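Local coordinates for uncharacterized protein (Bordetella bronchiseptica, PDB 4XG0) that probably phosphorylates an acid sugar, as a member of the DUF1537 family of kinases that serve in catabolic pathways for such sugars, at residues K109-D112 / A118-A121; A125-W130 / A207-V212. All blocks are in the same frame, centred on the assembly; numbering follows the deposited sequence.

Contact 1: residues K109-D112 / A118-A121; sequences KKVD and AFKA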
ATOM      1  N   LYS A 109      10.567 -10.676   4.297  1.00 20.70           N
ATOM      2  CA  LYS A 109      10.735 -12.078   4.624  1.00 18.68           C
ATOM      3  C   LYS A 109       9.403 -12.679   5.070  1.00 21.70           C
ATOM      4  O   LYS A 109       8.803 -12.235   6.054  1.00 20.62           O
ATOM      5  CB  LYS A 109      11.767 -12.289   5.751  1.00 20.76           C
ATOM      6  CG  LYS A 109      12.091 -13.726   5.952  1.00 20.97           C
ATOM      7  CD  LYS A 109      13.148 -13.954   7.045  1.00 30.00           C
ATOM      8  CE  LYS A 109      13.724 -15.394   7.024  1.00 24.39           C
ATOM      9  NZ  LYS A 109      12.763 -16.438   7.485  1.00 27.69           N
ATOM     10  N   LYS A 110       8.926 -13.662   4.312  1.00 20.35           N
ATOM     11  CA  LYS A 110       7.624 -14.282   4.505  1.00 19.23           C
ATOM     12  C   LYS A 110       7.776 -15.587   5.273  1.00 21.07           C
ATOM     13  O   LYS A 110       8.468 -16.521   4.829  1.00 23.52           O
ATOM     14  CB  LYS A 110       6.910 -14.527   3.154  1.00 22.93           C
ATOM     15  CG  LYS A 110       5.814 -15.613   3.163  1.00 22.78           C
ATOM     16  CD  LYS A 110       4.584 -15.185   4.003  1.00 22.49           C
ATOM     17  CE  LYS A 110       3.463 -16.212   3.911  1.00 20.44           C
ATOM     18  NZ  LYS A 110       3.799 -17.472   4.577  1.00 22.37           N
ATOM     19  N   VAL A 111       7.156 -15.603   6.460  1.00 22.79           N
ATOM     20  CA  VAL A 111       7.202 -16.725   7.378  1.00 21.51           C
ATOM     21  C   VAL A 111       5.797 -17.260   7.693  1.00 21.79           C
ATOM     22  O   VAL A 111       4.792 -16.686   7.270  1.00 23.59           O
ATOM     23  CB  VAL A 111       7.926 -16.319   8.693  1.00 22.77           C
ATOM     24  CG1 VAL A 111       9.378 -15.942   8.404  1.00 25.10           C
ATOM     25  CG2 VAL A 111       7.217 -15.164   9.329  1.00 22.08           C
ATOM     26  N   ASP A 112       5.748 -18.417   8.361  1.00 22.12           N
ATOM     27  CA  ASP A 112       4.510 -18.968   8.899  1.00 22.71           C
ATOM     28  C   ASP A 112       3.960 -17.985   9.928  1.00 24.66           C
ATOM     29  O   ASP A 112       4.710 -17.482  10.798  1.00 23.58           O
ATOM     30  CB  ASP A 112       4.825 -20.330   9.571  1.00 27.28           C
ATOM     31  CG  ASP A 112       3.578 -21.084  10.087  1.00 24.04           C
ATOM     32  OD1 ASP A 112       2.524 -21.142   9.400  1.00 26.54           O
ATOM     33  OD2 ASP A 112       3.705 -21.701  11.196  1.00 26.48           O
ATOM     34  N   ALA A 118      12.910 -22.662  11.497  1.00 40.85           N
ATOM     35  CA  ALA A 118      14.106 -22.175  12.179  1.00 46.89           C
ATOM     36  C   ALA A 118      14.027 -20.659  12.305  1.00 40.86           C
ATOM     37  O   ALA A 118      14.801 -19.910  11.688  1.00 35.15           O
ATOM     38  CB  ALA A 118      15.358 -22.583  11.412  1.00 56.96           C
ATOM     39  N   PHE A 119      13.089 -20.220  13.133  1.00 29.58           N
ATOM     40  CA  PHE A 119      12.590 -18.864  13.093  1.00 28.74           C
ATOM     41  C   PHE A 119      13.682 -17.831  13.324  1.00 29.42           C
ATOM     42  O   PHE A 119      13.889 -16.939  12.475  1.00 30.91           O
ATOM     43  CB  PHE A 119      11.465 -18.725  14.117  1.00 28.72           C
ATOM     44  CG  PHE A 119      10.527 -17.609  13.855  1.00 24.25           C
ATOM     45  CD1 PHE A 119       9.556 -17.717  12.880  1.00 26.35           C
ATOM     46  CD2 PHE A 119      10.567 -16.453  14.622  1.00 26.59           C
ATOM     47  CE1 PHE A 119       8.669 -16.662  12.671  1.00 28.95           C
ATOM     48  CE2 PHE A 119       9.697 -15.417  14.400  1.00 28.27           C
ATOM     49  CZ  PHE A 119       8.756 -15.525  13.448  1.00 26.26           C
ATOM     50  N   LYS A 120      14.396 -17.955  14.452  1.00 29.85           N
ATOM     51  CA  LYS A 120      15.421 -16.993  14.787  1.00 30.87           C
ATOM     52  C   LYS A 120      16.591 -17.123  13.851  1.00 32.42           C
ATOM     53  O   LYS A 120      17.171 -16.127  13.460  1.00 32.55           O
ATOM     54  CB  LYS A 120      15.921 -17.186  16.249  1.00 32.75           C
ATOM     55  CG  LYS A 120      16.981 -16.177  16.638  1.00 34.14           C
ATOM     56  CD  LYS A 120      17.552 -16.516  18.086  1.00 36.45           C
ATOM     57  CE  LYS A 120      18.846 -15.789  18.386  1.00 45.94           C
ATOM     58  NZ  LYS A 120      18.693 -14.312  18.343  1.00 45.78           N
ATOM     59  N   ALA A 121      16.935 -18.347  13.478  1.00 33.87           N
ATOM     60  CA  ALA A 121      18.146 -18.572  12.692  1.00 35.96           C
ATOM     61  C   ALA A 121      18.027 -17.849  11.346  1.00 34.53           C
ATOM     62  O   ALA A 121      18.956 -17.177  10.907  1.00 35.65           O
ATOM     63  CB  ALA A 121      18.397 -20.080  12.492  1.00 37.89           C
TER
HETATM   64  O   HOH W   1      12.354 -16.742  10.114  1.00 26.15           O

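Contact 2: residues A125-W130 / A207-V212; sequences AARLAW and APVVVV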
ATOM      1  N   ALA A 125      20.105 -14.367   9.912  1.00 35.97           N
ATOM      2  CA  ALA A 125      20.878 -14.534   8.694  1.00 37.43           C
ATOM      3  C   ALA A 125      20.399 -13.550   7.629  1.00 35.73           C
ATOM      4  O   ALA A 125      21.192 -12.966   6.908  1.00 37.11           O
ATOM      5  CB  ALA A 125      20.765 -15.962   8.184  1.00 37.89           C
ATOM      6  N   ALA A 126      19.093 -13.341   7.566  1.00 32.71           N
ATOM      7  CA  ALA A 126      18.542 -12.459   6.538  1.00 31.84           C
ATOM      8  C   ALA A 126      18.922 -11.012   6.836  1.00 31.57           C
ATOM      9  O   ALA A 126      19.339 -10.278   5.956  1.00 34.13           O
ATOM     10  CB  ALA A 126      17.033 -12.608   6.466  1.00 29.77           C
ATOM     11  N   ARG A 127      18.788 -10.601   8.082  1.00 33.71           N
ATOM     12  CA  ARG A 127      18.999  -9.205   8.434  1.00 32.06           C
ATOM     13  C   ARG A 127      20.455  -8.799   8.275  1.00 39.34           C
ATOM     14  O   ARG A 127      20.775  -7.686   7.845  1.00 36.07           O
ATOM     15  CB  ARG A 127      18.577  -8.978   9.877  1.00 37.14           C
ATOM     16  CG  ARG A 127      18.669  -7.538  10.262  1.00 49.10           C
ATOM     17  CD  ARG A 127      18.382  -7.358  11.723  1.00 56.01           C
ATOM     18  NE  ARG A 127      19.059  -8.367  12.518  1.00 55.30           N
ATOM     19  CZ  ARG A 127      20.373  -8.408  12.691  1.00 65.39           C
ATOM     20  NH1 ARG A 127      21.143  -7.504  12.093  1.00 64.87           N
ATOM     21  NH2 ARG A 127      20.913  -9.359  13.446  1.00 62.72           N
ATOM     22  N   LEU A 128      21.340  -9.702   8.654  1.00 38.38           N
ATOM     23  CA  LEU A 128      22.769  -9.433   8.545  1.00 42.99           C
ATOM     24  C   LEU A 128      23.175  -9.336   7.072  1.00 44.45           C
ATOM     25  O   LEU A 128      24.002  -8.506   6.694  1.00 45.27           O
ATOM     26  CB  LEU A 128      23.560 -10.538   9.227  1.00 48.73           C
ATOM     27  CG  LEU A 128      23.489 -10.537  10.751  1.00 53.01           C
ATOM     28  CD1 LEU A 128      24.248 -11.739  11.296  1.00 61.68           C
ATOM     29  CD2 LEU A 128      24.063  -9.241  11.304  1.00 54.99           C
ATOM     30  N   ALA A 129      22.575 -10.186   6.246  1.00 42.79           N
ATOM     31  CA  ALA A 129      22.905 -10.228   4.832  1.00 40.52           C
ATOM     32  C   ALA A 129      22.374  -8.987   4.130  1.00 40.86           C
ATOM     33  O   ALA A 129      22.923  -8.563   3.104  1.00 40.55           O
ATOM     34  CB  ALA A 129      22.351 -11.485   4.190  1.00 39.76           C
ATOM     35  N   TRP A 130      21.302  -8.411   4.684  1.00 36.60           N
ATOM     36  CA  TRP A 130      20.652  -7.249   4.071  1.00 46.20           C
ATOM     37  C   TRP A 130      21.449  -5.981   4.359  1.00 44.04           C
ATOM     38  O   TRP A 130      21.702  -5.187   3.460  1.00 41.11           O
ATOM     39  CB  TRP A 130      19.200  -7.108   4.545  1.00 32.05           C
ATOM     40  CG  TRP A 130      18.449  -5.966   3.905  1.00 30.76           C
ATOM     41  CD1 TRP A 130      18.033  -4.818   4.509  1.00 35.19           C
ATOM     42  CD2 TRP A 130      18.035  -5.865   2.525  1.00 29.87           C
ATOM     43  NE1 TRP A 130      17.379  -4.006   3.592  1.00 36.57           N
ATOM     44  CE2 TRP A 130      17.375  -4.631   2.375  1.00 30.52           C
ATOM     45  CE3 TRP A 130      18.167  -6.701   1.408  1.00 33.95           C
ATOM     46  CZ2 TRP A 130      16.820  -4.221   1.152  1.00 28.32           C
ATOM     47  CZ3 TRP A 130      17.630  -6.293   0.202  1.00 34.36           C
ATOM     48  CH2 TRP A 130      16.980  -5.058   0.079  1.00 36.49           C
ATOM     49  N   ALA A 207      16.050  -0.984  17.494  1.00 36.04           N
ATOM     50  CA  ALA A 207      16.892  -1.733  16.578  1.00 36.09           C
ATOM     51  C   ALA A 207      17.780  -2.684  17.371  1.00 37.64           C
ATOM     52  O   ALA A 207      18.103  -2.409  18.519  1.00 45.89           O
ATOM     53  CB  ALA A 207      17.756  -0.759  15.773  1.00 43.28           C
ATOM     54  N   PRO A 208      18.238  -3.785  16.751  1.00 37.99           N
ATOM     55  CA  PRO A 208      18.118  -4.195  15.354  1.00 39.70           C
ATOM     56  C   PRO A 208      17.018  -5.214  15.073  1.00 32.61           C
ATOM     57  O   PRO A 208      16.800  -5.565  13.904  1.00 31.25           O
ATOM     58  CB  PRO A 208      19.456  -4.870  15.098  1.00 40.67           C
ATOM     59  CG  PRO A 208      19.745  -5.550  16.410  1.00 43.94           C
ATOM     60  CD  PRO A 208      19.231  -4.608  17.469  1.00 44.64           C
ATOM     61  N   VAL A 209      16.357  -5.709  16.104  1.00 35.78           N
ATOM     62  CA  VAL A 209      15.295  -6.678  15.912  1.00 36.98           C
ATOM     63  C   VAL A 209      14.192  -6.317  16.885  1.00 34.71           C
ATOM     64  O   VAL A 209      14.456  -6.115  18.068  1.00 37.09           O
ATOM     65  CB  VAL A 209      15.779  -8.113  16.176  1.00 34.85           C
ATOM     66  CG1 VAL A 209      14.650  -9.079  16.020  1.00 28.70           C
ATOM     67  CG2 VAL A 209      16.914  -8.481  15.262  1.00 33.11           C
ATOM     68  N   VAL A 210      12.966  -6.207  16.400  1.00 27.45           N
ATOM     69  CA  VAL A 210      11.853  -5.859  17.270  1.00 31.32           C
ATOM     70  C   VAL A 210      10.570  -6.504  16.798  1.00 27.62           C
ATOM     71  O   VAL A 210      10.306  -6.596  15.591  1.00 27.20           O
ATOM     72  CB  VAL A 210      11.652  -4.320  17.395  1.00 28.24           C
ATOM     73  CG1 VAL A 210      11.373  -3.681  16.022  1.00 29.04           C
ATOM     74  CG2 VAL A 210      10.537  -3.981  18.391  1.00 37.04           C
ATOM     75  N   VAL A 211       9.795  -6.964  17.773  1.00 28.60           N
ATOM     76  CA  VAL A 211       8.472  -7.533  17.546  1.00 24.97           C
ATOM     77  C   VAL A 211       7.411  -6.454  17.773  1.00 26.91           C
ATOM     78  O   VAL A 211       7.437  -5.754  18.777  1.00 26.10           O
ATOM     79  CB  VAL A 211       8.236  -8.732  18.511  1.00 30.56           C
ATOM     80  CG1 VAL A 211       6.885  -9.356  18.279  1.00 24.55           C
ATOM     81  CG2 VAL A 211       9.307  -9.775  18.313  1.00 33.45           C
ATOM     82  N   VAL A 212       6.489  -6.325  16.827  1.00 22.57           N
ATOM     83  CA  VAL A 212       5.396  -5.361  16.923  1.00 24.81           C
ATOM     84  C   VAL A 212       4.035  -6.059  16.968  1.00 19.74           C
ATOM     85  O   VAL A 212       3.742  -6.986  16.220  1.00 22.17           O
ATOM     86  CB  VAL A 212       5.441  -4.339  15.746  1.00 25.07           C
ATOM     87  CG1 VAL A 212       4.299  -3.325  15.881  1.00 27.18           C
ATOM     88  CG2 VAL A 212       6.810  -3.656  15.692  1.00 22.15           C
TER

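Contact 1: residues K109-D112 / A118-A121
V111 meets the ring of F119 where the chain leaves strand 106-110 and turns back into helix 119-130, a strand-loop-helix unit of the parallel sheet in the sugar-binding N-terminal domain. The two side chains cross at about a right angle. From V111 CB, which is itself 4.1 Å from F119 CE1, the isopropyl group splits: CG2 takes the place between the backbone N and the carbonyl carbon (chi1 of V111 -63°) and makes the closest approach, 3.9 Å from V111 CG2 to F119 CE1. The ring owes its reach to its own torsion, with CG anti to the backbone N (chi1 of F119 -158°), so that the CE1 corner comes nearer to the strand than the CB does. I179, L182 and L183 of helix 179-183 also pack on the F119 side chain.

Beside this apolar touch runs a polar bridge. K109 runs extended as far as CE, and a final turn about CE-NZ's preceding bond (chi4 -71°) brings NZ to a water, which accepts from K109 NZ at 2.7 Å and donates to F119 O at 2.8 Å; K109 NZ also has a salt bridge to E122, one turn further along the helix. Just past the strand end, D112 is tied to T114 and R116, and its OD1 hydrogen-bonds a bound citrate that may mark the substrate pocket. The K110 ammonium bonds to the same citrate and folds back on its own segment: K110 NZ lies 3.0 Å from V111 O, well above the carbonyl plane.

Contact 2: residues A125-W130 / A207-V212
R127 and P208 are the closest backbone pair, their CA atoms 8.6 Å apart, where the last turns of helix 119-130 pass the entry to strand 209-212 in the alpha/beta fold of the N-terminal domain. P208 follows a cis peptide bond, and the chain goes straight from it into the strand, which pairs in parallel with strand 135-139 through P208 and V210 to A136.

One long side chain does nearly all the work on the helix side. R127 leaves the helix with CG anti to the backbone N, then bends at CG-CD (chi3 44°), which turns the guanidinium aside after CD has reached the strand. At that bend R127 CD sits 3.2 Å from P208 O, a close approach of a methylene to a carbonyl oxygen. P208 CB lies over one face of the guanidinium, toward its rim, and is 4.3 Å from R127 CD. V209 contributes a single methyl: its CG2, anti to the carbonyl carbon, is 4.0 Å from R127 CD.

The polar end gains little here. R127 NH2 has a long, weak ion pair with D124, one turn back on the helix. R127 NE is buried with no hydrogen-bond partner in the model; V209 CG2 lies 3.5 Å from it, oblique to the guanidinium plane.

In the fold
Helix 119-130 serves both contacts, its first turn in contact 1 and its last turns in contact 2, and both lead to the same parallel sheet, at strands 106-110 and 209-212. Their centres are 11 Å apart, and K109 CD touches A126 CB to join them. Contact 1 is buried among its touching residues and lies beside the citrate site; it mixes an aromatic-aliphatic touch with a water bridge. Contact 2 is only partly buried, with P208 exposed, and has no hydrogen bond across it, just the carbon chain and guanidinium of an arginine against proline and valine. Helix 179-183 touches F119 in one and V209 in the other.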